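Local coordinates for histone-lysine N-methyltransferase, H3 lysine-9 specific SUVH6 (Arabidopsis thaliana, PDB 6A5K), which transfers methyl groups from S-adenosylmethionine to histone H3 and probably binds non-CG methylated DNA through its SRA domain, at residues Ala258-Asp263 against Arg363-Arg368; Pro268-Thr273 against Gly450-His455; Pro354-Lys359 against Arg368-Ile373. The protein carries 1 engineered substitution. All coordinates share one frame; numbering follows the deposited sequence.

Interaction 1 (Ala258-Asp263 against Arg363-Arg368); sequences AVNEID and RGWGVR. With SAM (S-adenosylmethionine), chain F.
Trp365 points the far end of its indole at the end of strand 257-259 and Asn260 beyond it. This is the tight, buried part. CZ3 of Trp365 lies 3.6 Å from Val259 O and 4.1 Å from Ala258 CB. Asn260 CB reaches to 3.9 Å from Trp365 CH2, and its amide plane is turned 82° from the ring. Asn260 CG is anti to the backbone N (chi1 -173°), which turns the amide toward its own loop. OD1 accepts from Ile262 N, an Asx turn, and from Asp263 N, at 174°, which extends it to an Asx motif. ND2 bonds to Glu265 O. An alanine in place of Asn260 would probably leave Ile262 N and Asp263 N without their acceptor and loosen the turn, though CB would still meet the indole.

The two segments are not adjacent strands. Strand 355-359 runs between 257-259 and 365-369, and the side chains bridge over it. Arg363 to Gly366 carry the Arg-Gly-Trp-Gly sequence of the SET domain. Trp365 N donates to SAM OXT at 2.8 Å, and Trp365 O accepts from SAM N. OXT lies at the CD1 edge of the indole, in the ring plane.

The other side is loose and wet. Arg368 NH2 sits 3.6 Å from Val259 CG1, and the two side chains cross at about a right angle. Glu261 OE1 stays 4.1 Å from Arg368 NH2, beyond a salt bridge. A water accepts from Arg368 NH2 at 2.8 Å; its link to OE1 is too short to trust. The main charged partner of Arg368 is Glu356.

Interaction 2 (Pro268-Thr273 against Gly450-His455); sequences PLFTYT and GRFINH. With SAM (S-adenosylmethionine), chain F.
Phe270, Phe452 and Arg451 bury most of the surface here. The guanidinium of Arg451 lies flat on Phe270, with planes 6° apart and centres 4.3 Å apart. Arg451 CD covers the same ring face, 3.8 Å from the Phe270 centroid. Arg451 CG lies between the backbone N and the carbonyl carbon (chi1 77°), over one face of the neighbouring Phe452 ring.

Phe452 meets Phe270 tip to tip in an offset edge-to-face pair. The edge of Phe452 is turned toward the Phe270 face, with planes at 71° and CZ of Phe452 3.6 Å from Phe270 CE1. Pro268 CG touches the same edge, 3.5 Å from Phe452 CE2.

The segment 450-455 ends in Asn454 and His455, the start of the Asn-His motif of SET domains, which lines the cofactor site. Asn454 OD1 accepts from SAM N at 2.9 Å. His455 N donates to SAM N7, and His455 O accepts from SAM N6. Arg451 O comes within 2.9 Å of SAM CE, the methyl carbon to be transferred.

Arg451 NE donates to Ala443 O, and its guanidinium also has a cation-pi contact with Tyr401. No hydrogen bond joins the two segments. The contact therefore rests on aromatic and cation-pi stacking and the apolar touch of Pro268, and the positive charge of Arg451 is probably stabilised by the pi electrons of Phe270.

Interaction 3 (Pro354-Lys359 against Arg368-Ile373); sequences PLEIFK and RCLKSI
Glu356 and Arg368 form a salt bridge on one face of the sheet. Arg368 NE donates to Glu356 OE2 at 2.7 Å, using the anti lone pair of that oxygen. Arg368 CG lies between the backbone N and the carbonyl carbon (chi1 64°), and the chain then runs extended to NE, beside the carboxylate. Arg368 NH2 adds a weak bond to the same OE2 at 3.1 Å. The backbones pair as antiparallel strands of a beta hairpin. Glu356 and Arg368 form a hydrogen-bonded pair, with 2.9 Å bonds from Glu356 N to Arg368 O and from Arg368 N to Glu356 O. Leu355 and Cys369 form the next, non-hydrogen-bonded pair. Leu370 N then bonds to Pro354 O.

The guanidinium of Arg368 also stacks on Phe358, with planes 3° apart and centres 4.2 Å apart. Phe358 CB lies over the guanidinium centre.

Looser contacts lie further out. The Leu370 methyl CD2 lies 3.6 Å from Glu356 OE1. Apolar contacts join Pro354 CG to Lys371 CE at 3.8 Å, Pro354 CD to Cys369 SG, and Leu355 CD2 to Cys369 CB.

Arg239 makes a second salt bridge to Glu356 OE2, and its NH2 lies near that of Arg368. One carboxylate oxygen thus serves two arginines. This probably eases the repulsion between them and favours the charged form of Glu356, while the stack on Phe358 probably limits rotation of the guanidinium.

How the interactions relate
All three contacts reach one mixed sheet. Interaction 3 is the hairpin of strands 355-359 and 365-369, and interaction 1 reaches across its first strand. They share Arg368, and their centres are 11 Å apart. A salt bridge of 2.8 Å from Lys359 NZ to Asp263 OD2 also ties them. Interactions 1 and 2 both touch SAM, with centres 12 Å apart. They meet where Asn454 ND2 lies 3.3 Å from Trp365 O. Interaction 3 stands further back: the Phe358 side chain is about 9 Å from SAM. It meets interaction 2 where Ile357 CG2 packs 3.8 Å from Phe452 CD1.

Interaction 1 (Ala258-Asp263 against Arg363-Arg368)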
loop_
_atom_site.group_PDB
_atom_site.type_symbol
_atom_site.label_atom_id
_atom_site.label_comp_id
_atom_site.label_asym_id
_atom_site.label_seq_id
_atom_site.Cartn_x
_atom_site.Cartn_y
_atom_site.Cartn_z
ATOM N N ALA A 258 14.007 -9.013 13.455
ATOM C CA ALA A 258 14.002 -7.755 14.188
ATOM C C ALA A 258 15.292 -6.982 13.923
ATOM O O ALA A 258 16.401 -7.521 14.046
ATOM C CB ALA A 258 13.829 -8.003 15.669
ATOM N N VAL A 259 15.135 -5.713 13.568
ATOM C CA VAL A 259 16.267 -4.856 13.247
ATOM C C VAL A 259 16.267 -3.622 14.148
ATOM O O VAL A 259 15.241 -2.970 14.331
ATOM C CB VAL A 259 16.238 -4.423 11.762
ATOM C CG1 VAL A 259 17.341 -3.410 11.464
ATOM C CG2 VAL A 259 16.356 -5.636 10.851
ATOM N N ASN A 260 17.419 -3.312 14.728
ATOM C CA ASN A 260 17.546 -2.115 15.548
ATOM C C ASN A 260 18.835 -1.380 15.195
ATOM O O ASN A 260 19.928 -1.842 15.505
ATOM C CB ASN A 260 17.518 -2.472 17.038
ATOM C CG ASN A 260 17.472 -1.248 17.943
ATOM O OD1 ASN A 260 17.754 -0.126 17.517
ATOM N ND2 ASN A 260 17.118 -1.464 19.206
ATOM N N GLU A 261 18.697 -0.240 14.535
ATOM C CA GLU A 261 19.852 0.565 14.164
ATOM C C GLU A 261 19.865 1.860 14.964
ATOM O O GLU A 261 20.612 2.787 14.655
ATOM C CB GLU A 261 19.838 0.857 12.663
ATOM C CG GLU A 261 19.615 -0.380 11.808
ATOM C CD GLU A 261 19.614 -0.074 10.324
ATOM O OE1 GLU A 261 18.572 -0.295 9.670
ATOM O OE2 GLU A 261 20.658 0.387 9.813
ATOM N N ILE A 262 19.037 1.907 15.999
ATOM C CA ILE A 262 18.859 3.113 16.800
ATOM C C ILE A 262 19.592 3.017 18.134
ATOM O O ILE A 262 20.310 3.934 18.531
ATOM C CB ILE A 262 17.367 3.388 17.073
ATOM C CG1 ILE A 262 16.589 3.513 15.757
ATOM C CG2 ILE A 262 17.202 4.634 17.930
ATOM C CD1 ILE A 262 17.184 4.521 14.790
ATOM N N ASP A 263 19.396 1.901 18.827
ATOM C CA ASP A 263 20.001 1.687 20.140
ATOM C C ASP A 263 20.387 0.218 20.331
ATOM O O ASP A 263 20.526 -0.524 19.358
ATOM C CB ASP A 263 19.044 2.153 21.243
ATOM C CG ASP A 263 17.637 1.603 21.070
ATOM O OD1 ASP A 263 17.493 0.383 20.857
ATOM O OD2 ASP A 263 16.674 2.402 21.120
ATOM N N ARG A 363 8.824 5.942 18.799
ATOM C CA ARG A 363 7.618 5.139 19.002
ATOM C C ARG A 363 7.919 3.671 19.283
ATOM O O ARG A 363 7.088 2.805 19.016
ATOM C CB ARG A 363 6.691 5.258 17.782
ATOM C CG ARG A 363 6.089 6.641 17.610
ATOM C CD ARG A 363 5.334 6.796 16.275
ATOM N NE ARG A 363 6.106 6.264 15.151
ATOM C CZ ARG A 363 7.204 6.823 14.657
ATOM N NH1 ARG A 363 7.669 7.947 15.174
ATOM N NH2 ARG A 363 7.844 6.246 13.646
ATOM N N GLY A 364 9.098 3.399 19.841
ATOM C CA GLY A 364 9.504 2.036 20.137
ATOM C C GLY A 364 9.621 1.167 18.896
ATOM O O GLY A 364 10.128 1.601 17.861
ATOM N N TRP A 365 9.157 -0.072 19.000
ATOM C CA TRP A 365 9.203 -0.994 17.875
ATOM C C TRP A 365 7.995 -0.800 16.961
ATOM O O TRP A 365 6.890 -0.532 17.433
ATOM C CB TRP A 365 9.268 -2.440 18.370
ATOM C CG TRP A 365 10.527 -2.740 19.134
ATOM C CD1 TRP A 365 10.751 -2.528 20.461
ATOM C CD2 TRP A 365 11.739 -3.288 18.600
ATOM N NE1 TRP A 365 12.032 -2.917 20.791
ATOM C CE2 TRP A 365 12.656 -3.386 19.668
ATOM C CE3 TRP A 365 12.135 -3.702 17.326
ATOM C CZ2 TRP A 365 13.946 -3.889 19.497
ATOM C CZ3 TRP A 365 13.418 -4.203 17.161
ATOM C CH2 TRP A 365 14.307 -4.290 18.241
ATOM N N GLY A 366 8.225 -0.928 15.657
ATOM C CA GLY A 366 7.170 -0.891 14.658
ATOM C C GLY A 366 7.327 -2.014 13.644
ATOM O O GLY A 366 8.205 -2.871 13.789
ATOM N N VAL A 367 6.491 -1.997 12.607
ATOM C CA VAL A 367 6.464 -3.065 11.607
ATOM C C VAL A 367 6.697 -2.512 10.208
ATOM O O VAL A 367 6.136 -1.480 9.853
ATOM C CB VAL A 367 5.108 -3.829 11.620
ATOM C CG1 VAL A 367 5.081 -4.900 10.533
ATOM C CG2 VAL A 367 4.840 -4.453 12.989
ATOM N N ARG A 368 7.537 -3.183 9.424
ATOM C CA ARG A 368 7.667 -2.840 8.008
ATOM C C ARG A 368 7.809 -4.105 7.167
ATOM O O ARG A 368 7.955 -5.210 7.702
ATOM C CB ARG A 368 8.865 -1.904 7.768
ATOM C CG ARG A 368 10.222 -2.537 8.106
ATOM C CD ARG A 368 11.354 -1.500 8.060
ATOM N NE ARG A 368 12.623 -2.061 8.529
ATOM C CZ ARG A 368 13.647 -1.326 8.945
ATOM N NH1 ARG A 368 13.551 -0.000 8.952
ATOM N NH2 ARG A 368 14.764 -1.913 9.358
HETATM N N SAM F . 5.696 0.641 19.646
HETATM C CA SAM F . 5.172 -0.555 20.331
HETATM C C SAM F . 6.264 -1.441 20.932
HETATM O O SAM F . 5.981 -2.545 21.419
HETATM O OXT SAM F . 7.445 -1.082 20.936
HETATM C CB SAM F . 4.303 -1.378 19.381
HETATM C CG SAM F . 2.914 -0.772 19.234
HETATM S SD SAM F . 2.060 -0.944 20.819
HETATM C CE SAM F . 0.610 -1.819 20.246
HETATM C "C5'" SAM F . 1.291 0.656 21.115
HETATM C "C4'" SAM F . 2.260 1.599 21.800
HETATM O "O4'" SAM F . 3.215 2.074 20.859
HETATM C "C3'" SAM F . 1.544 2.819 22.346
HETATM O "O3'" SAM F . 1.100 2.601 23.665
HETATM C "C2'" SAM F . 2.636 3.855 22.287
HETATM O "O2'" SAM F . 3.481 3.660 23.398
HETATM C "C1'" SAM F . 3.420 3.457 21.056
HETATM N N9 SAM F . 2.914 4.195 19.880
HETATM C C8 SAM F . 2.296 3.677 18.773
HETATM N N7 SAM F . 1.986 4.697 17.928
HETATM C C5 SAM F . 2.385 5.861 18.495
HETATM C C6 SAM F . 2.320 7.188 18.084
HETATM N N6 SAM F . 1.771 7.520 16.913
HETATM N N1 SAM F . 2.812 8.175 18.909
HETATM C C2 SAM F . 3.386 7.850 20.123
HETATM N N3 SAM F . 3.459 6.530 20.523
HETATM C C4 SAM F . 2.974 5.553 19.722
HETATM O O HOH W 1 16.338 -0.021 10.626
#

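Interaction 2 (Pro268-Thr273 against Gly450-His455)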
loop_
_atom_site.group_PDB
_atom_site.type_symbol
_atom_site.label_atom_id
_atom_site.label_comp_id
_atom_site.label_asym_id
_atom_site.label_seq_id
_atom_site.Cartn_x
_atom_site.Cartn_y
_atom_site.Cartn_z
ATOM N N PRO A 268 10.923 -6.814 22.802
ATOM C CA PRO A 268 10.312 -7.047 24.114
ATOM C C PRO A 268 9.848 -8.482 24.306
ATOM O O PRO A 268 9.642 -9.232 23.351
ATOM C CB PRO A 268 9.118 -6.089 24.121
ATOM C CG PRO A 268 8.784 -5.899 22.686
ATOM C CD PRO A 268 10.101 -5.924 21.963
ATOM N N LEU A 269 9.687 -8.849 25.569
ATOM C CA LEU A 269 9.331 -10.203 25.944
ATOM C C LEU A 269 7.840 -10.433 25.755
ATOM O O LEU A 269 7.028 -9.623 26.201
ATOM C CB LEU A 269 9.742 -10.455 27.395
ATOM C CG LEU A 269 9.429 -11.789 28.055
ATOM C CD1 LEU A 269 10.245 -12.880 27.397
ATOM C CD2 LEU A 269 9.749 -11.704 29.540
ATOM N N PHE A 270 7.495 -11.523 25.073
ATOM C CA PHE A 270 6.109 -11.961 24.911
ATOM C C PHE A 270 6.089 -13.346 24.274
ATOM O O PHE A 270 7.084 -13.784 23.706
ATOM C CB PHE A 270 5.294 -10.967 24.059
ATOM C CG PHE A 270 5.621 -11.009 22.592
ATOM C CD1 PHE A 270 6.767 -10.398 22.105
ATOM C CD2 PHE A 270 4.781 -11.655 21.698
ATOM C CE1 PHE A 270 7.075 -10.442 20.757
ATOM C CE2 PHE A 270 5.083 -11.697 20.346
ATOM C CZ PHE A 270 6.226 -11.089 19.876
ATOM N N THR A 271 4.955 -14.030 24.363
ATOM C CA THR A 271 4.806 -15.338 23.732
ATOM C C THR A 271 4.165 -15.205 22.354
ATOM O O THR A 271 3.022 -14.758 22.233
ATOM C CB THR A 271 3.962 -16.289 24.602
ATOM O OG1 THR A 271 4.539 -16.376 25.911
ATOM C CG2 THR A 271 3.898 -17.683 23.986
ATOM N N TYR A 272 4.894 -15.595 21.313
ATOM C CA TYR A 272 4.369 -15.450 19.963
ATOM C C TYR A 272 3.277 -16.476 19.711
ATOM O O TYR A 272 3.448 -17.655 20.000
ATOM C CB TYR A 272 5.474 -15.591 18.904
ATOM C CG TYR A 272 5.058 -14.979 17.583
ATOM C CD1 TYR A 272 4.237 -15.671 16.701
ATOM C CD2 TYR A 272 5.454 -13.697 17.238
ATOM C CE1 TYR A 272 3.828 -15.103 15.500
ATOM C CE2 TYR A 272 5.052 -13.118 16.045
ATOM C CZ TYR A 272 4.244 -13.824 15.179
ATOM O OH TYR A 272 3.850 -13.238 13.997
ATOM N N THR A 273 2.159 -16.021 19.158
ATOM C CA THR A 273 1.043 -16.910 18.860
ATOM C C THR A 273 0.457 -16.622 17.481
ATOM O O THR A 273 0.169 -15.469 17.155
ATOM C CB THR A 273 -0.077 -16.772 19.909
ATOM O OG1 THR A 273 0.497 -16.701 21.222
ATOM C CG2 THR A 273 -1.019 -17.958 19.827
ATOM N N GLY A 450 1.165 -8.385 14.754
ATOM C CA GLY A 450 0.201 -7.300 14.745
ATOM C C GLY A 450 0.302 -6.387 15.955
ATOM O O GLY A 450 -0.016 -5.198 15.858
ATOM N N ARG A 451 0.763 -6.927 17.087
ATOM C CA ARG A 451 0.887 -6.140 18.312
ATOM C C ARG A 451 1.900 -4.998 18.150
ATOM O O ARG A 451 1.917 -4.067 18.941
ATOM C CB ARG A 451 1.293 -7.031 19.507
ATOM C CG ARG A 451 2.772 -7.423 19.512
ATOM C CD ARG A 451 3.073 -8.619 20.427
ATOM N NE ARG A 451 2.849 -8.339 21.846
ATOM C CZ ARG A 451 3.674 -7.627 22.611
ATOM N NH1 ARG A 451 4.769 -7.090 22.091
ATOM N NH2 ARG A 451 3.393 -7.429 23.891
ATOM N N PHE A 452 2.744 -5.064 17.126
ATOM C CA PHE A 452 3.822 -4.080 16.986
ATOM C C PHE A 452 3.505 -2.949 16.010
ATOM O O PHE A 452 4.289 -2.008 15.882
ATOM C CB PHE A 452 5.117 -4.772 16.554
ATOM C CG PHE A 452 5.769 -5.572 17.639
ATOM C CD1 PHE A 452 5.828 -6.954 17.560
ATOM C CD2 PHE A 452 6.334 -4.941 18.737
ATOM C CE1 PHE A 452 6.435 -7.697 18.562
ATOM C CE2 PHE A 452 6.946 -5.677 19.744
ATOM C CZ PHE A 452 6.996 -7.055 19.655
ATOM N N ILE A 453 2.365 -3.026 15.325
ATOM C CA ILE A 453 1.997 -1.980 14.356
ATOM C C ILE A 453 1.597 -0.690 15.081
ATOM O O ILE A 453 0.690 -0.688 15.922
ATOM C CB ILE A 453 0.844 -2.431 13.431
ATOM C CG1 ILE A 453 1.223 -3.718 12.693
ATOM C CG2 ILE A 453 0.489 -1.325 12.425
ATOM C CD1 ILE A 453 0.059 -4.355 11.946
ATOM N N ASN A 454 2.296 0.398 14.769
ATOM C CA ASN A 454 2.078 1.676 15.438
ATOM C C ASN A 454 0.897 2.461 14.876
ATOM O O ASN A 454 0.355 2.122 13.835
ATOM C CB ASN A 454 3.355 2.527 15.363
ATOM C CG ASN A 454 4.424 2.052 16.336
ATOM O OD1 ASN A 454 4.110 1.588 17.431
ATOM N ND2 ASN A 454 5.688 2.160 15.940
ATOM N N HIS A 455 0.501 3.511 15.581
ATOM C CA HIS A 455 -0.559 4.390 15.105
ATOM C C HIS A 455 -0.027 5.475 14.171
ATOM O O HIS A 455 1.076 5.995 14.373
ATOM C CB HIS A 455 -1.275 5.066 16.277
ATOM C CG HIS A 455 -2.057 6.278 15.870
ATOM N ND1 HIS A 455 -3.345 6.198 15.383
ATOM C CD2 HIS A 455 -1.720 7.592 15.832
ATOM C CE1 HIS A 455 -3.779 7.412 15.086
ATOM N NE2 HIS A 455 -2.813 8.276 15.346
HETATM N N SAM F . 5.696 0.641 19.646
HETATM C CA SAM F . 5.172 -0.555 20.331
HETATM C C SAM F . 6.264 -1.441 20.932
HETATM O O SAM F . 5.981 -2.545 21.419
HETATM O OXT SAM F . 7.445 -1.082 20.936
HETATM C CB SAM F . 4.303 -1.378 19.381
HETATM C CG SAM F . 2.914 -0.772 19.234
HETATM S SD SAM F . 2.060 -0.944 20.819
HETATM C CE SAM F . 0.610 -1.819 20.246
HETATM C "C5'" SAM F . 1.291 0.656 21.115
HETATM C "C4'" SAM F . 2.260 1.599 21.800
HETATM O "O4'" SAM F . 3.215 2.074 20.859
HETATM C "C3'" SAM F . 1.544 2.819 22.346
HETATM O "O3'" SAM F . 1.100 2.601 23.665
HETATM C "C2'" SAM F . 2.636 3.855 22.287
HETATM O "O2'" SAM F . 3.481 3.660 23.398
HETATM C "C1'" SAM F . 3.420 3.457 21.056
HETATM N N9 SAM F . 2.914 4.195 19.880
HETATM C C8 SAM F . 2.296 3.677 18.773
HETATM N N7 SAM F . 1.986 4.697 17.928
HETATM C C5 SAM F . 2.385 5.861 18.495
HETATM C C6 SAM F . 2.320 7.188 18.084
HETATM N N6 SAM F . 1.771 7.520 16.913
HETATM N N1 SAM F . 2.812 8.175 18.909
HETATM C C2 SAM F . 3.386 7.850 20.123
HETATM N N3 SAM F . 3.459 6.530 20.523
HETATM C C4 SAM F . 2.974 5.553 19.722
#

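Interaction 3 (Pro354-Lys359 against Arg368-Ile373)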
loop_
_atom_site.group_PDB
_atom_site.type_symbol
_atom_site.label_atom_id
_atom_site.label_comp_id
_atom_site.label_asym_id
_atom_site.label_seq_id
_atom_site.Cartn_x
_atom_site.Cartn_y
_atom_site.Cartn_z
ATOM N N PRO A 354 6.850 -10.578 3.391
ATOM C CA PRO A 354 8.016 -10.649 4.281
ATOM C C PRO A 354 8.044 -9.487 5.278
ATOM O O PRO A 354 8.525 -8.399 4.959
ATOM C CB PRO A 354 9.200 -10.581 3.312
ATOM C CG PRO A 354 8.684 -9.806 2.148
ATOM C CD PRO A 354 7.212 -10.131 2.034
ATOM N N LEU A 355 7.522 -9.722 6.477
ATOM C CA LEU A 355 7.474 -8.684 7.501
ATOM C C LEU A 355 8.684 -8.735 8.422
ATOM O O LEU A 355 9.320 -9.782 8.588
ATOM C CB LEU A 355 6.196 -8.806 8.334
ATOM C CG LEU A 355 4.875 -8.818 7.565
ATOM C CD1 LEU A 355 3.703 -8.944 8.524
ATOM C CD2 LEU A 355 4.740 -7.561 6.706
ATOM N N GLU A 356 9.000 -7.588 9.013
ATOM C CA GLU A 356 9.996 -7.519 10.076
ATOM C C GLU A 356 9.618 -6.409 11.052
ATOM O O GLU A 356 8.910 -5.466 10.680
ATOM C CB GLU A 356 11.398 -7.290 9.501
ATOM C CG GLU A 356 11.727 -5.853 9.146
ATOM C CD GLU A 356 13.137 -5.696 8.586
ATOM O OE1 GLU A 356 13.830 -6.723 8.401
ATOM O OE2 GLU A 356 13.555 -4.546 8.335
ATOM N N ILE A 357 10.045 -6.539 12.308
ATOM C CA ILE A 357 9.892 -5.434 13.242
ATOM C C ILE A 357 11.212 -4.686 13.359
ATOM O O ILE A 357 12.294 -5.249 13.137
ATOM C CB ILE A 357 9.409 -5.882 14.643
ATOM C CG1 ILE A 357 10.476 -6.708 15.375
ATOM C CG2 ILE A 357 8.088 -6.641 14.537
ATOM C CD1 ILE A 357 10.140 -6.952 16.841
ATOM N N PHE A 358 11.120 -3.403 13.684
ATOM C CA PHE A 358 12.307 -2.569 13.715
ATOM C C PHE A 358 12.159 -1.461 14.744
ATOM O O PHE A 358 11.046 -1.091 15.113
ATOM C CB PHE A 358 12.584 -1.972 12.329
ATOM C CG PHE A 358 11.616 -0.890 11.931
ATOM C CD1 PHE A 358 10.346 -1.209 11.470
ATOM C CD2 PHE A 358 11.978 0.448 12.022
ATOM C CE1 PHE A 358 9.450 -0.207 11.105
ATOM C CE2 PHE A 358 11.094 1.447 11.663
ATOM C CZ PHE A 358 9.822 1.117 11.209
ATOM N N LYS A 359 13.283 -0.923 15.196
ATOM C CA LYS A 359 13.235 0.133 16.197
ATOM C C LYS A 359 13.124 1.526 15.575
ATOM O O LYS A 359 13.902 1.895 14.688
ATOM C CB LYS A 359 14.469 0.069 17.099
ATOM C CG LYS A 359 14.336 0.887 18.374
ATOM C CD LYS A 359 13.190 0.381 19.226
ATOM C CE LYS A 359 13.502 0.492 20.712
ATOM N NZ LYS A 359 13.971 1.850 21.109
ATOM N N ARG A 368 7.537 -3.183 9.424
ATOM C CA ARG A 368 7.667 -2.840 8.008
ATOM C C ARG A 368 7.809 -4.105 7.167
ATOM O O ARG A 368 7.955 -5.210 7.702
ATOM C CB ARG A 368 8.865 -1.904 7.768
ATOM C CG ARG A 368 10.222 -2.537 8.106
ATOM C CD ARG A 368 11.354 -1.500 8.060
ATOM N NE ARG A 368 12.623 -2.061 8.529
ATOM C CZ ARG A 368 13.647 -1.326 8.945
ATOM N NH1 ARG A 368 13.551 -0.000 8.952
ATOM N NH2 ARG A 368 14.764 -1.913 9.358
ATOM N N CYS A 369 7.767 -3.933 5.849
ATOM C CA CYS A 369 7.875 -5.050 4.915
ATOM C C CYS A 369 9.127 -4.916 4.050
ATOM O O CYS A 369 9.487 -3.811 3.647
ATOM C CB CYS A 369 6.627 -5.123 4.036
ATOM S SG CYS A 369 6.597 -6.508 2.883
ATOM N N LEU A 370 9.790 -6.036 3.770
ATOM C CA LEU A 370 11.027 -6.007 2.988
ATOM C C LEU A 370 10.780 -5.720 1.510
ATOM O O LEU A 370 11.703 -5.363 0.785
ATOM C CB LEU A 370 11.794 -7.323 3.133
ATOM C CG LEU A 370 12.476 -7.591 4.477
ATOM C CD1 LEU A 370 13.249 -8.905 4.435
ATOM C CD2 LEU A 370 13.400 -6.442 4.843
ATOM N N LYS A 371 9.544 -5.875 1.052
ATOM C CA LYS A 371 9.231 -5.465 -0.315
ATOM C C LYS A 371 8.027 -4.536 -0.372
ATOM O O LYS A 371 7.366 -4.290 0.638
ATOM C CB LYS A 371 9.003 -6.689 -1.204
ATOM C CG LYS A 371 7.710 -7.424 -0.948
ATOM C CD LYS A 371 7.701 -8.779 -1.645
ATOM C CE LYS A 371 9.077 -9.436 -1.609
ATOM N NZ LYS A 371 9.091 -10.760 -2.296
ATOM N N SER A 372 7.756 -4.009 -1.560
ATOM C CA SER A 372 6.620 -3.122 -1.737
ATOM C C SER A 372 5.319 -3.898 -1.576
ATOM O O SER A 372 5.267 -5.105 -1.811
ATOM C CB SER A 372 6.681 -2.423 -3.102
ATOM O OG SER A 372 6.595 -3.348 -4.166
ATOM N N ILE A 373 4.275 -3.199 -1.151
ATOM C CA ILE A 373 2.985 -3.834 -0.918
ATOM C C ILE A 373 1.916 -3.233 -1.828
ATOM O O ILE A 373 1.630 -2.041 -1.745
ATOM C CB ILE A 373 2.554 -3.689 0.551
ATOM C CG1 ILE A 373 3.556 -4.390 1.477
ATOM C CG2 ILE A 373 1.152 -4.266 0.755
ATOM C CD1 ILE A 373 3.343 -4.062 2.946
#